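Long-range contact in beta-mannosidase GH2 (Hypocrea lixii, PDB 4UOJ), which probably hydrolyses terminal beta-D-mannose residues from the non-reducing ends of beta-mannosides, as a family 2 glycoside hydrolase: residues Glu613-Asn618 against Ala666-Trp671. Residues are numbered along the deposited sequence; the frame is centred on the assembly and turned at random.
Sequences EELSFN and ANFSSW. With CD (cadmium ion), chain B; NAG (2-acetamido-2-deoxy-beta-D-glucopyranose), chain D; NAG (2-acetamido-2-deoxy-beta-D-glucopyranose), chain E.
With chi1 178°, the Phe668 ring swings away from its own backbone N and reaches from helix 664-692 onto the backbone of Leu615-Phe617. Phe617 also turns CG away from its N (chi1 -160°), which sets its ring against Trp671, one helical turn after Phe668.

The main chain crosses one face of the Phe668 ring. Ser616 N lies over the ring centre, 3.8 Å above the plane, and Leu615 C lies nearer the rim. Phe617 N approaches obliquely, 3.2 Å from Phe668 CD1. The Leu615 and Phe668 side chains cross at about a right angle, with Leu615 CD2 3.8 Å from Phe668 CE2. An inverse gamma turn bends the chain at Leu615, with a weak hydrogen bond from Ser616 N to Glu614 O (3.0 Å).

Phe617 and Trp671 form an edge-to-face pair. The edge of the six-membered ring of Trp671 points at the face of Phe617, with the planes at 69°. Phe617 CD2 also touches Trp671 CB at 3.8 Å.

Two N-glycans extend this apolar contact. The NAG on Asn618 ND2 sets its acetamide methyl C8 in the corner between the two rings, 3.5 Å from Phe617 CD1. The NAG on Asn667 ND2 places C6 over the same indole face as C8. Trp671 NE1 is hydrogen-bonded to Pro659 O.

Away from the contact, in a 3-10 segment, Glu613 binds cadmium through both carboxylate oxygens; two waters also bind it.

Trp606 of helix 603-609 touches Leu615 and Phe668, while Met648 and Val652 of helix 638-655 pack on Phe617 and Trp671, respectively. The contact joins the outer loop between helices 603-609 and 620-625 to helix 664-692, which leads to strand 702-705, parallel to 380-389, consistent with the family 2 TIM barrel.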
# COMPACT_ATOMS: atom_id res chain seq x y z
N GLU A 613 26.02 -17.09 -12.06
CA GLU A 613 25.69 -18.20 -12.97
C GLU A 613 24.17 -18.46 -13.12
O GLU A 613 23.74 -19.15 -14.04
CB GLU A 613 26.46 -19.47 -12.60
CG GLU A 613 25.99 -20.19 -11.35
CD GLU A 613 26.51 -21.61 -11.22
OE1 GLU A 613 27.21 -22.07 -12.15
OE2 GLU A 613 26.22 -22.26 -10.18
N GLU A 614 23.38 -17.88 -12.21
CA GLU A 614 21.94 -18.02 -12.24
C GLU A 614 21.26 -16.81 -12.90
O GLU A 614 20.04 -16.73 -12.96
CB GLU A 614 21.39 -18.33 -10.82
CG GLU A 614 21.78 -19.70 -10.26
CD GLU A 614 21.22 -20.90 -11.00
OE1 GLU A 614 20.01 -21.16 -10.88
OE2 GLU A 614 21.98 -21.63 -11.67
N LEU A 615 22.07 -15.90 -13.45
CA LEU A 615 21.56 -14.72 -14.14
C LEU A 615 21.18 -15.01 -15.61
O LEU A 615 21.87 -14.59 -16.53
CB LEU A 615 22.51 -13.52 -14.01
CG LEU A 615 22.78 -12.99 -12.60
CD1 LEU A 615 23.78 -11.85 -12.64
CD2 LEU A 615 21.49 -12.54 -11.92
N SER A 616 20.10 -15.78 -15.77
CA SER A 616 19.50 -16.12 -17.05
C SER A 616 17.99 -16.22 -16.84
O SER A 616 17.54 -16.57 -15.76
CB SER A 616 20.11 -17.39 -17.65
OG SER A 616 19.57 -18.57 -17.09
N PHE A 617 17.21 -15.85 -17.87
CA PHE A 617 15.74 -15.78 -17.80
C PHE A 617 15.10 -17.00 -17.15
O PHE A 617 14.20 -16.84 -16.33
CB PHE A 617 15.11 -15.54 -19.20
CG PHE A 617 13.70 -14.99 -19.14
CD1 PHE A 617 12.61 -15.84 -19.03
CD2 PHE A 617 13.47 -13.62 -19.19
CE1 PHE A 617 11.32 -15.33 -18.97
CE2 PHE A 617 12.18 -13.11 -19.12
CZ PHE A 617 11.11 -13.97 -19.01
N ASN A 618 15.56 -18.21 -17.52
CA ASN A 618 14.97 -19.47 -17.05
C ASN A 618 15.89 -20.35 -16.20
O ASN A 618 15.80 -21.58 -16.26
CB ASN A 618 14.41 -20.26 -18.23
CG ASN A 618 13.00 -19.92 -18.60
OD1 ASN A 618 12.23 -19.42 -17.80
ND2 ASN A 618 12.65 -20.21 -19.84
N ALA A 666 24.01 -9.49 -20.80
CA ALA A 666 23.26 -8.50 -21.54
C ALA A 666 21.94 -9.07 -22.04
O ALA A 666 20.93 -8.37 -22.01
CB ALA A 666 24.08 -7.98 -22.69
N ASN A 667 21.92 -10.35 -22.46
CA ASN A 667 20.70 -10.99 -22.94
C ASN A 667 19.65 -11.05 -21.84
O ASN A 667 18.48 -10.72 -22.08
CB ASN A 667 20.99 -12.40 -23.47
CG ASN A 667 19.98 -12.86 -24.51
OD1 ASN A 667 19.46 -12.07 -25.30
ND2 ASN A 667 19.73 -14.17 -24.53
N PHE A 668 20.07 -11.47 -20.64
CA PHE A 668 19.21 -11.54 -19.47
C PHE A 668 18.67 -10.14 -19.14
O PHE A 668 17.44 -9.97 -18.98
CB PHE A 668 19.97 -12.15 -18.26
CG PHE A 668 19.17 -12.23 -16.98
CD1 PHE A 668 17.93 -12.85 -16.93
CD2 PHE A 668 19.68 -11.66 -15.81
CE1 PHE A 668 17.23 -12.94 -15.75
CE2 PHE A 668 18.97 -11.76 -14.60
CZ PHE A 668 17.76 -12.40 -14.59
N SER A 669 19.57 -9.16 -19.05
CA SER A 669 19.21 -7.78 -18.72
C SER A 669 18.18 -7.22 -19.73
O SER A 669 17.21 -6.60 -19.32
CB SER A 669 20.47 -6.91 -18.62
OG SER A 669 20.17 -5.55 -18.31
N SER A 670 18.39 -7.46 -21.02
CA SER A 670 17.51 -6.93 -22.08
C SER A 670 16.15 -7.60 -22.06
O SER A 670 15.14 -6.92 -22.24
CB SER A 670 18.16 -7.02 -23.45
OG SER A 670 19.26 -6.12 -23.53
N TRP A 671 16.11 -8.90 -21.78
CA TRP A 671 14.84 -9.62 -21.64
C TRP A 671 14.07 -9.11 -20.42
O TRP A 671 12.88 -8.89 -20.53
CB TRP A 671 15.05 -11.14 -21.59
CG TRP A 671 15.00 -11.76 -22.95
CD1 TRP A 671 16.04 -11.91 -23.83
CD2 TRP A 671 13.83 -12.25 -23.62
NE1 TRP A 671 15.59 -12.46 -24.99
CE2 TRP A 671 14.24 -12.71 -24.89
CE3 TRP A 671 12.48 -12.34 -23.28
CZ2 TRP A 671 13.35 -13.26 -25.82
CZ3 TRP A 671 11.60 -12.91 -24.20
CH2 TRP A 671 12.03 -13.35 -25.45
CD CD B . 27.33 -24.21 -11.07
C1 NAG D . 11.37 -19.99 -20.39
C2 NAG D . 11.40 -19.56 -21.84
C3 NAG D . 10.03 -19.81 -22.44
C4 NAG D . 9.63 -21.27 -22.33
C5 NAG D . 9.78 -21.86 -20.92
C6 NAG D . 10.46 -23.21 -20.88
C7 NAG D . 12.78 -17.57 -22.36
C8 NAG D . 12.77 -16.07 -22.47
N2 NAG D . 11.66 -18.13 -21.85
O3 NAG D . 10.10 -19.44 -23.81
O4 NAG D . 8.26 -21.42 -22.66
O5 NAG D . 10.51 -21.04 -19.99
O6 NAG D . 9.53 -24.23 -21.19
O7 NAG D . 13.74 -18.22 -22.74
C1 NAG E . 18.85 -14.79 -25.48
C2 NAG E . 19.58 -15.93 -26.19
C3 NAG E . 18.63 -16.71 -27.11
C4 NAG E . 17.38 -17.13 -26.36
C5 NAG E . 16.75 -15.90 -25.69
C6 NAG E . 15.52 -16.25 -24.86
C7 NAG E . 21.92 -15.82 -26.96
C8 NAG E . 22.56 -16.10 -25.63
N2 NAG E . 20.65 -15.41 -26.99
O3 NAG E . 19.28 -17.88 -27.58
O4 NAG E . 16.45 -17.72 -27.24
O5 NAG E . 17.69 -15.26 -24.82
O6 NAG E . 15.85 -17.08 -23.76
O7 NAG E . 22.58 -15.88 -28.00
O HOH W 1 28.34 -25.68 -12.58
O HOH W 2 25.42 -24.78 -12.42